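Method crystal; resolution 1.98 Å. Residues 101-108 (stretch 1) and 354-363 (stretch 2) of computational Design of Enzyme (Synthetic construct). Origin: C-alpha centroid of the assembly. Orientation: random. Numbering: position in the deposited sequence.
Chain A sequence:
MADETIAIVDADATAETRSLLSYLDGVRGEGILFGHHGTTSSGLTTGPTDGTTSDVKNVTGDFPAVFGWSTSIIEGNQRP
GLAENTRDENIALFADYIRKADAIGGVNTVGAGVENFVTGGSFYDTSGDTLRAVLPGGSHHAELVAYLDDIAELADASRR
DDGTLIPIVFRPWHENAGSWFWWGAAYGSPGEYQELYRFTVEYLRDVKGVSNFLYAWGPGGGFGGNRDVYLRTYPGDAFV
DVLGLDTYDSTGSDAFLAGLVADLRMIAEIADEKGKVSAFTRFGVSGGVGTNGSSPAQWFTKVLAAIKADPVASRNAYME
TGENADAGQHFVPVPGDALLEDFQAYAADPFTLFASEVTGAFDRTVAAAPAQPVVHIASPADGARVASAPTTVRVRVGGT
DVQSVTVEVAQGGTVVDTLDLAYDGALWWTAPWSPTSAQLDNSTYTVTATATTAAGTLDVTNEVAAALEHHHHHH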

# COMPACT_ATOMS: atom_id res chain seq x y z
N ALA A 101 17.34 8.68 -3.81
CA ALA A 101 16.15 9.12 -4.51
C ALA A 101 15.66 10.40 -3.87
O ALA A 101 15.26 11.34 -4.56
CB ALA A 101 15.07 8.04 -4.45
N ASP A 102 15.69 10.44 -2.55
CA ASP A 102 15.29 11.63 -1.82
C ASP A 102 16.22 12.78 -2.23
O ASP A 102 15.77 13.91 -2.41
CB ASP A 102 15.38 11.41 -0.30
CG ASP A 102 15.08 12.67 0.49
OD1 ASP A 102 13.90 13.07 0.55
OD2 ASP A 102 16.02 13.26 1.05
N ALA A 103 17.51 12.49 -2.36
CA ALA A 103 18.48 13.53 -2.69
C ALA A 103 18.25 14.02 -4.12
O ALA A 103 18.41 15.21 -4.42
CB ALA A 103 19.89 13.02 -2.52
N ILE A 104 17.87 13.10 -4.99
CA ILE A 104 17.50 13.46 -6.36
C ILE A 104 16.26 14.36 -6.38
O ILE A 104 16.12 15.20 -7.26
CB ILE A 104 17.29 12.21 -7.24
CG1 ILE A 104 18.64 11.58 -7.57
CG2 ILE A 104 16.57 12.58 -8.53
CD1 ILE A 104 18.55 10.29 -8.31
N GLY A 105 15.38 14.19 -5.39
CA GLY A 105 14.18 15.01 -5.31
C GLY A 105 12.90 14.22 -5.52
O GLY A 105 11.81 14.79 -5.59
N GLY A 106 13.02 12.90 -5.61
CA GLY A 106 11.86 12.04 -5.81
C GLY A 106 11.13 11.68 -4.53
O GLY A 106 11.63 11.91 -3.43
N VAL A 107 9.93 11.11 -4.68
CA VAL A 107 9.14 10.58 -3.57
C VAL A 107 9.22 9.05 -3.60
O VAL A 107 9.12 8.43 -4.65
CB VAL A 107 7.65 11.03 -3.67
CG1 VAL A 107 6.77 10.32 -2.62
CG2 VAL A 107 7.54 12.55 -3.50
N ASN A 108 9.42 8.44 -2.44
CA ASN A 108 9.62 7.00 -2.37
C ASN A 108 8.35 6.24 -2.01
O ASN A 108 7.63 6.60 -1.08
CB ASN A 108 10.72 6.66 -1.35
CG ASN A 108 12.11 6.98 -1.86
OD1 ASN A 108 12.71 6.21 -2.61
ND2 ASN A 108 12.65 8.13 -1.45
N PHE A 354 7.92 15.17 -13.04
CA PHE A 354 9.11 14.37 -12.81
C PHE A 354 9.90 14.99 -11.65
O PHE A 354 9.50 16.01 -11.10
CB PHE A 354 9.91 14.26 -14.11
CG PHE A 354 9.28 13.33 -15.11
CD1 PHE A 354 8.03 13.61 -15.65
CD2 PHE A 354 9.92 12.15 -15.48
CE1 PHE A 354 7.43 12.75 -16.56
CE2 PHE A 354 9.33 11.28 -16.37
CZ PHE A 354 8.08 11.57 -16.91
N ALA A 355 11.02 14.36 -11.29
CA ALA A 355 11.79 14.74 -10.10
C ALA A 355 12.06 16.23 -9.96
O ALA A 355 11.85 16.80 -8.88
CB ALA A 355 13.09 13.98 -10.05
N SER A 356 12.57 16.86 -11.02
CA SER A 356 12.91 18.28 -10.91
C SER A 356 11.68 19.17 -10.78
O SER A 356 11.79 20.35 -10.49
CB SER A 356 13.78 18.73 -12.10
OG SER A 356 13.04 18.68 -13.30
N GLU A 357 10.49 18.60 -10.96
CA GLU A 357 9.28 19.39 -10.79
C GLU A 357 8.62 19.21 -9.42
O GLU A 357 7.59 19.80 -9.14
CB GLU A 357 8.28 19.12 -11.91
CG GLU A 357 8.74 19.67 -13.26
CD GLU A 357 8.22 18.87 -14.43
OE1 GLU A 357 8.26 17.62 -14.36
OE2 GLU A 357 7.75 19.49 -15.41
N VAL A 358 9.22 18.38 -8.56
CA VAL A 358 8.67 18.19 -7.22
C VAL A 358 9.22 19.26 -6.30
O VAL A 358 10.43 19.33 -6.08
CB VAL A 358 9.05 16.82 -6.65
CG1 VAL A 358 8.64 16.72 -5.16
CG2 VAL A 358 8.40 15.71 -7.47
N THR A 359 8.34 20.09 -5.77
CA THR A 359 8.75 21.17 -4.89
C THR A 359 7.75 21.36 -3.75
O THR A 359 6.54 21.19 -3.93
CB THR A 359 8.95 22.49 -5.69
OG1 THR A 359 9.33 23.55 -4.80
CG2 THR A 359 7.67 22.88 -6.40
N GLY A 360 8.26 21.70 -2.57
CA GLY A 360 7.42 21.90 -1.39
C GLY A 360 6.76 20.63 -0.85
O GLY A 360 5.73 20.70 -0.17
N ALA A 361 7.34 19.47 -1.14
CA ALA A 361 6.74 18.21 -0.71
C ALA A 361 6.94 17.95 0.78
O ALA A 361 6.06 17.38 1.43
CB ALA A 361 7.29 17.04 -1.53
N PHE A 362 8.07 18.38 1.32
CA PHE A 362 8.46 17.95 2.67
C PHE A 362 8.58 19.05 3.71
O PHE A 362 8.76 18.76 4.90
CB PHE A 362 9.76 17.15 2.62
CG PHE A 362 9.71 15.96 1.72
CD1 PHE A 362 8.94 14.86 2.05
CD2 PHE A 362 10.42 15.95 0.53
CE1 PHE A 362 8.88 13.75 1.22
CE2 PHE A 362 10.37 14.84 -0.32
CZ PHE A 362 9.59 13.74 0.03
N ASP A 363 8.46 20.31 3.30
CA ASP A 363 8.79 21.42 4.18
C ASP A 363 7.56 22.19 4.60
O ASP A 363 7.67 23.30 5.12
CB ASP A 363 9.84 22.34 3.53
CG ASP A 363 9.36 22.95 2.22
OD1 ASP A 363 8.25 22.61 1.76
OD2 ASP A 363 10.10 23.76 1.64

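Contact between the end of a helix and the turn that follows it (residues 101-108) and a distant segment of the same chain (residues 354-363), at least 250 positions apart in sequence wherever they touch. The two stretches bury 291 Å² between them, both sides summed, and no hydrogen bond crosses; the contact rests on packing alone. Phe 362, Ala 355 and Gly 105 carry the largest shares of the covered surface.

Phe 362 (53 Å²) points its CA-to-CB bond toward the first stretch, and with chi1 at -57° (m) its ring reaches the place where the helix gives way to the strand. Three residues meet the far end of the ring. Gly 106 O lies at the ring edge, near the ring plane, 4.4 Å from Phe 362 CZ. Val 107, its chi1 in the t well, brings CG2 to 4.3 Å from the same Phe 362 CZ, an apolar contact made obliquely to the ring. Asp 102 OD1 approaches Phe 362 CE2 to 4.0 Å, again obliquely. The CA-to-CB bond of Asp 102 points sideways, but the end of its side chain comes nearer; both carboxylate oxygens are hydrogen-bonded elsewhere in the structure, so the aspartate can lie beside an aromatic ring with its polar needs met.

Ala 355 (51 Å²) opens the short 3-10 segment 355-357 and is the residue at which the backbones come closest, its CA 5.1 Å from Gly 106 CA. Its methyl group points toward the first stretch and packs against Ile 104, with Ala 355 CB 4.0 Å from Ile 104 CG2. The turn around it is held locally: Glu 357 N donates to Phe 354 O at 2.8 Å and Val 358 N to Ala 355 O at 3.1 Å, while the side chain of Glu 357 folds back so that OE1 accepts from Phe 354 N at 2.8 Å. Ser 356 and Glu 357 point away from the contact, whereas Val 358 points back toward it.

Gly 105 (43 Å²) is the first residue to leave helical geometry, with phi/psi of 114/7. At these angles a CB would jam against the carbonyl oxygen of the preceding residue, which by itself calls for glycine; it would also point toward the second stretch, 3.6 Å from Ala 355 O. Gly 105 O itself lies 3.6 Å from Val 358 CB. The same oxygen is 3.9 Å from Ala 355 O, a proximity of two acceptors that gives no bond. Gly 105 N and Gly 106 N both donate to Ala 101 O, at 3.0 and 2.9 Å, which ties the turn to the last helical residues; a further bond from Gly 105 N to Asp 102 O, at 3.0 Å, is weak. The chain thus turns at the two glycines: Gly 105 packs its backbone against Ala 355 and Val 358, and Gly 106 turns its carbonyl to the Phe 362 ring edge, before Val 107 begins the strand beside that ring.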